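Local coordinates for protein thioredoxin peroxidase 2 (Plasmodium falciparum, PDB 2C0D) that probably reduces hydrogen peroxide and organic hydroperoxides as a thioredoxin-dependent 2-Cys peroxiredoxin of the parasite's mitochondrion, at residues K57-F63 with G148-K154. Residues are numbered along the deposited sequence; the frame is centred on the assembly and turned at random.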
ATOM      1  N   LYS B  57     -17.690  -6.421 -11.550  1.00 16.17           N
ATOM      2  CA  LYS B  57     -16.596  -7.092 -10.855  1.00 14.18           C
ATOM      3  C   LYS B  57     -15.667  -6.051 -10.215  1.00 12.42           C
ATOM      4  O   LYS B  57     -15.547  -4.923 -10.724  1.00 11.50           O
ATOM      5  CB  LYS B  57     -15.722  -7.866 -11.858  1.00 15.11           C
ATOM      6  CG  LYS B  57     -16.461  -8.880 -12.732  1.00 19.38           C
ATOM      7  CD  LYS B  57     -15.468  -9.656 -13.533  1.00 20.94           C
ATOM      8  CE  LYS B  57     -14.823 -10.674 -12.651  1.00 24.13           C
ATOM      9  NZ  LYS B  57     -14.344 -11.745 -13.534  1.00 28.41           N
ATOM     10  N   TYR B  58     -15.032  -6.443  -9.115  1.00  9.25           N
ATOM     11  CA  TYR B  58     -13.865  -5.724  -8.580  1.00  9.73           C
ATOM     12  C   TYR B  58     -12.699  -6.020  -9.508  1.00  9.42           C
ATOM     13  O   TYR B  58     -12.733  -7.028 -10.232  1.00  9.47           O
ATOM     14  CB  TYR B  58     -13.495  -6.252  -7.195  1.00 10.30           C
ATOM     15  CG  TYR B  58     -14.522  -5.936  -6.137  1.00 12.11           C
ATOM     16  CD1 TYR B  58     -14.406  -4.791  -5.354  1.00 12.06           C
ATOM     17  CD2 TYR B  58     -15.590  -6.799  -5.906  1.00 14.50           C
ATOM     18  CE1 TYR B  58     -15.362  -4.496  -4.372  1.00 16.18           C
ATOM     19  CE2 TYR B  58     -16.560  -6.518  -4.917  1.00 14.69           C
ATOM     20  CZ  TYR B  58     -16.429  -5.365  -4.172  1.00 15.15           C
ATOM     21  OH  TYR B  58     -17.363  -5.089  -3.200  1.00 16.62           O
ATOM     22  N   CYS B  59     -11.691  -5.141  -9.520  1.00  9.08           N
ATOM     23  CA  CYS B  59     -10.445  -5.433 -10.247  1.00 10.47           C
ATOM     24  C   CYS B  59      -9.265  -5.340  -9.309  1.00  9.75           C
ATOM     25  O   CYS B  59      -9.259  -4.492  -8.401  1.00 10.48           O
ATOM     26  CB  CYS B  59     -10.221  -4.418 -11.357  1.00 11.55           C
ATOM     27  SG  CYS B  59     -11.448  -4.574 -12.665  1.00 20.53           S
ATOM     28  N   CYS B  60      -8.267  -6.185  -9.528  1.00  8.80           N
ATOM     29  CA  CYS B  60      -6.992  -6.058  -8.815  1.00  7.98           C
ATOM     30  C   CYS B  60      -5.951  -5.817  -9.921  1.00  7.45           C
ATOM     31  O   CYS B  60      -5.770  -6.674 -10.779  1.00  7.85           O
ATOM     32  CB  CYS B  60      -6.687  -7.331  -8.017  1.00  8.68           C
ATOM     33  SG  CYS B  60      -5.071  -7.311  -7.276  1.00 13.34           S
ATOM     34  N   LEU B  61      -5.356  -4.628  -9.944  1.00  6.12           N
ATOM     35  CA  LEU B  61      -4.326  -4.323 -10.938  1.00  5.96           C
ATOM     36  C   LEU B  61      -2.970  -4.642 -10.327  1.00  6.77           C
ATOM     37  O   LEU B  61      -2.601  -4.051  -9.289  1.00  7.78           O
ATOM     38  CB  LEU B  61      -4.340  -2.849 -11.329  1.00  8.15           C
ATOM     39  CG  LEU B  61      -5.691  -2.290 -11.756  1.00  7.20           C
ATOM     40  CD1 LEU B  61      -5.565  -0.839 -12.245  1.00  9.82           C
ATOM     41  CD2 LEU B  61      -6.378  -3.209 -12.822  1.00  9.10           C
ATOM     42  N   LEU B  62      -2.203  -5.515 -10.962  1.00  5.36           N
ATOM     43  CA  LEU B  62      -0.923  -5.929 -10.438  1.00  6.05           C
ATOM     44  C   LEU B  62       0.155  -5.474 -11.425  1.00  7.27           C
ATOM     45  O   LEU B  62       0.334  -6.109 -12.480  1.00  7.14           O
ATOM     46  CB  LEU B  62      -0.921  -7.466 -10.293  1.00  7.75           C
ATOM     47  CG  LEU B  62       0.301  -8.165  -9.702  1.00  9.11           C
ATOM     48  CD1 LEU B  62       0.407  -7.944  -8.198  1.00  9.56           C
ATOM     49  CD2 LEU B  62       0.216  -9.670 -10.005  1.00 11.34           C
ATOM     50  N   PHE B  63       0.862  -4.391 -11.102  1.00  4.56           N
ATOM     51  CA  PHE B  63       1.923  -3.878 -11.993  1.00  4.40           C
ATOM     52  C   PHE B  63       3.267  -4.519 -11.643  1.00  5.20           C
ATOM     53  O   PHE B  63       3.560  -4.819 -10.461  1.00  5.79           O
ATOM     54  CB  PHE B  63       2.094  -2.370 -11.786  1.00  6.26           C
ATOM     55  CG  PHE B  63       0.950  -1.544 -12.322  1.00  4.95           C
ATOM     56  CD1 PHE B  63       1.027  -0.983 -13.610  1.00  5.28           C
ATOM     57  CD2 PHE B  63      -0.163  -1.292 -11.528  1.00  5.32           C
ATOM     58  CE1 PHE B  63      -0.007  -0.190 -14.099  1.00  6.43           C
ATOM     59  CE2 PHE B  63      -1.203  -0.483 -11.998  1.00  6.95           C
ATOM     60  CZ  PHE B  63      -1.119   0.085 -13.279  1.00  7.52           C
ATOM     61  N   GLY B 148       3.499  -2.090  -8.120  1.00  9.22           N
ATOM     62  CA  GLY B 148       2.297  -1.436  -7.593  1.00  8.55           C
ATOM     63  C   GLY B 148       1.124  -2.388  -7.614  1.00  8.26           C
ATOM     64  O   GLY B 148       1.057  -3.305  -8.454  1.00  7.68           O
ATOM     65  N   LEU B 149       0.167  -2.176  -6.709  1.00  6.04           N
ATOM     66  CA  LEU B 149      -1.042  -2.976  -6.713  1.00  6.60           C
ATOM     67  C   LEU B 149      -2.208  -2.090  -6.333  1.00  5.90           C
ATOM     68  O   LEU B 149      -2.102  -1.283  -5.403  1.00  6.80           O
ATOM     69  CB  LEU B 149      -0.934  -4.116  -5.698  1.00  8.72           C
ATOM     70  CG  LEU B 149      -2.162  -5.037  -5.639  1.00 11.99           C
ATOM     71  CD1 LEU B 149      -1.754  -6.501  -5.378  1.00 13.63           C
ATOM     72  CD2 LEU B 149      -3.081  -4.509  -4.539  1.00 11.96           C
ATOM     73  N   PHE B 150      -3.307  -2.226  -7.062  1.00  4.88           N
ATOM     74  CA  PHE B 150      -4.502  -1.400  -6.767  1.00  5.08           C
ATOM     75  C   PHE B 150      -5.742  -2.256  -6.751  1.00  5.96           C
ATOM     76  O   PHE B 150      -5.877  -3.173  -7.578  1.00  7.16           O
ATOM     77  CB  PHE B 150      -4.658  -0.336  -7.880  1.00  5.67           C
ATOM     78  CG  PHE B 150      -3.484   0.621  -7.937  1.00  6.16           C
ATOM     79  CD1 PHE B 150      -3.537   1.842  -7.249  1.00  9.13           C
ATOM     80  CD2 PHE B 150      -2.313   0.285  -8.622  1.00  7.04           C
ATOM     81  CE1 PHE B 150      -2.454   2.725  -7.290  1.00  9.35           C
ATOM     82  CE2 PHE B 150      -1.210   1.148  -8.637  1.00  9.22           C
ATOM     83  CZ  PHE B 150      -1.277   2.362  -7.958  1.00  8.73           C
ATOM     84  N   ILE B 151      -6.693  -1.932  -5.884  1.00  5.30           N
ATOM     85  CA  ILE B 151      -7.979  -2.620  -5.916  1.00  5.74           C
ATOM     86  C   ILE B 151      -9.010  -1.580  -6.332  1.00  6.56           C
ATOM     87  O   ILE B 151      -9.098  -0.474  -5.719  1.00  6.29           O
ATOM     88  CB  ILE B 151      -8.350  -3.213  -4.523  1.00  5.96           C
ATOM     89  CG1 ILE B 151      -7.293  -4.209  -4.039  1.00  8.30           C
ATOM     90  CG2 ILE B 151      -9.804  -3.831  -4.553  1.00  7.27           C
ATOM     91  CD1 ILE B 151      -7.086  -5.356  -4.990  1.00 10.76           C
ATOM     92  N   ILE B 152      -9.792  -1.934  -7.343  1.00  6.70           N
ATOM     93  CA  ILE B 152     -10.809  -1.076  -7.937  0.50  7.28           C
ATOM     94  C   ILE B 152     -12.191  -1.668  -7.606  1.00  7.85           C
ATOM     95  O   ILE B 152     -12.411  -2.860  -7.818  1.00  7.82           O
ATOM     96  CB  ILE B 152     -10.625  -1.059  -9.490  0.50  7.46           C
ATOM     97  CG1 ILE B 152      -9.157  -0.772  -9.871  0.50  7.94           C
ATOM     98  CG2 ILE B 152     -11.634  -0.118 -10.184  0.50  7.64           C
ATOM     99  CD1 ILE B 152      -8.622   0.571  -9.404  0.50  7.72           C
ATOM    100  N   ASP B 153     -13.120  -0.871  -7.093  1.00  8.70           N
ATOM    101  CA  ASP B 153     -14.425  -1.472  -6.759  1.00  9.53           C
ATOM    102  C   ASP B 153     -15.394  -1.486  -7.950  1.00 11.18           C
ATOM    103  O   ASP B 153     -15.040  -1.112  -9.088  1.00 10.73           O
ATOM    104  CB  ASP B 153     -15.014  -0.821  -5.468  1.00 10.44           C
ATOM    105  CG  ASP B 153     -15.503   0.610  -5.703  1.00 13.26           C
ATOM    106  OD1 ASP B 153     -15.664   1.013  -6.885  1.00 11.03           O
ATOM    107  OD2 ASP B 153     -15.756   1.344  -4.704  1.00 15.36           O
ATOM    108  N   LYS B 154     -16.624  -1.932  -7.697  1.00 13.10           N
ATOM    109  CA  LYS B 154     -17.604  -2.064  -8.771  1.00 15.42           C
ATOM    110  C   LYS B 154     -18.149  -0.722  -9.300  1.00 15.84           C
ATOM    111  O   LYS B 154     -18.843  -0.711 -10.320  1.00 17.35           O
ATOM    112  CB  LYS B 154     -18.749  -2.987  -8.341  1.00 15.47           C
ATOM    113  CG  LYS B 154     -18.314  -4.420  -8.078  1.00 17.95           C
ATOM    114  CD  LYS B 154     -19.494  -5.363  -7.743  1.00 18.34           C
ATOM    115  CE  LYS B 154     -19.916  -5.235  -6.272  1.00 26.46           C
ATOM    116  NZ  LYS B 154     -21.101  -6.107  -5.984  1.00 30.48           N
TER
HETATM  117  O   HOH W   1     -13.974  -2.708 -11.274  0.50  8.45           O
HETATM  118  O   HOH W   2     -15.103  -2.285 -11.683  0.50 20.54           O
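Tyr58 and Lys154 meet at one end of an antiparallel strand pair: the lysine's CG lies over one face of the phenol ring, 4.3 Å from the centroid of Tyr58, while the bend at chi3 (-81°) turns its CE back towards Tyr58 CE2, an apolar use of a long side chain. The Tyr58 hydroxyl bonds Asp186 on helix 172-188, so a buried ring still has its polar end satisfied. Beside it Lys57 O and Asp153 O, both acceptors, are bridged by a water modelled at two sites too close to be filled at once, probably alternative positions; it donates to both oxygens from either.

From there the strands are joined by backbone bonds, Cys59 with Ile152 and Leu61 with Phe150 each bonding both ways; Ile152 N to Cys59 O is nearly straight (2.8 Å, 173°). On the face shared by Cys60, Leu62, Leu149 and Ile151, the compact, weakly polar thiol fits between larger neighbours: Cys60 SG sits 3.6 Å from Ile151 CD1 and 3.9 Å from Leu149 CD1. That same leucine methyl also meets Leu62 CD1, and Leu149 and Ile151 pack onto helix 172-188.

The other face carries Cys59, Leu61, Phe150 and Ile152. Here Phe63 and Phe150 touch rim to rim, CE2 of Phe63 lying 3.6 Å from CD2 of Phe150 with the planes at 83°. Strand 58-63 also pairs in parallel with strand 91-97, placing the contact inside the central sheet of the thioredoxin-like peroxiredoxin fold. The side chain of Leu62 is about 9 Å from that of Cys72, the predicted peroxidatic cysteine. The chemistry is thus that of a buried sheet interior, apolar on both faces; within the two segments, the charged side chains and bridging water lie at the Lys57-Lys154 end, where Lys57 forms a salt bridge with Glu92, and Asp153 with Arg159 while its OD1 accepts from Asn155 N and Cys157 N.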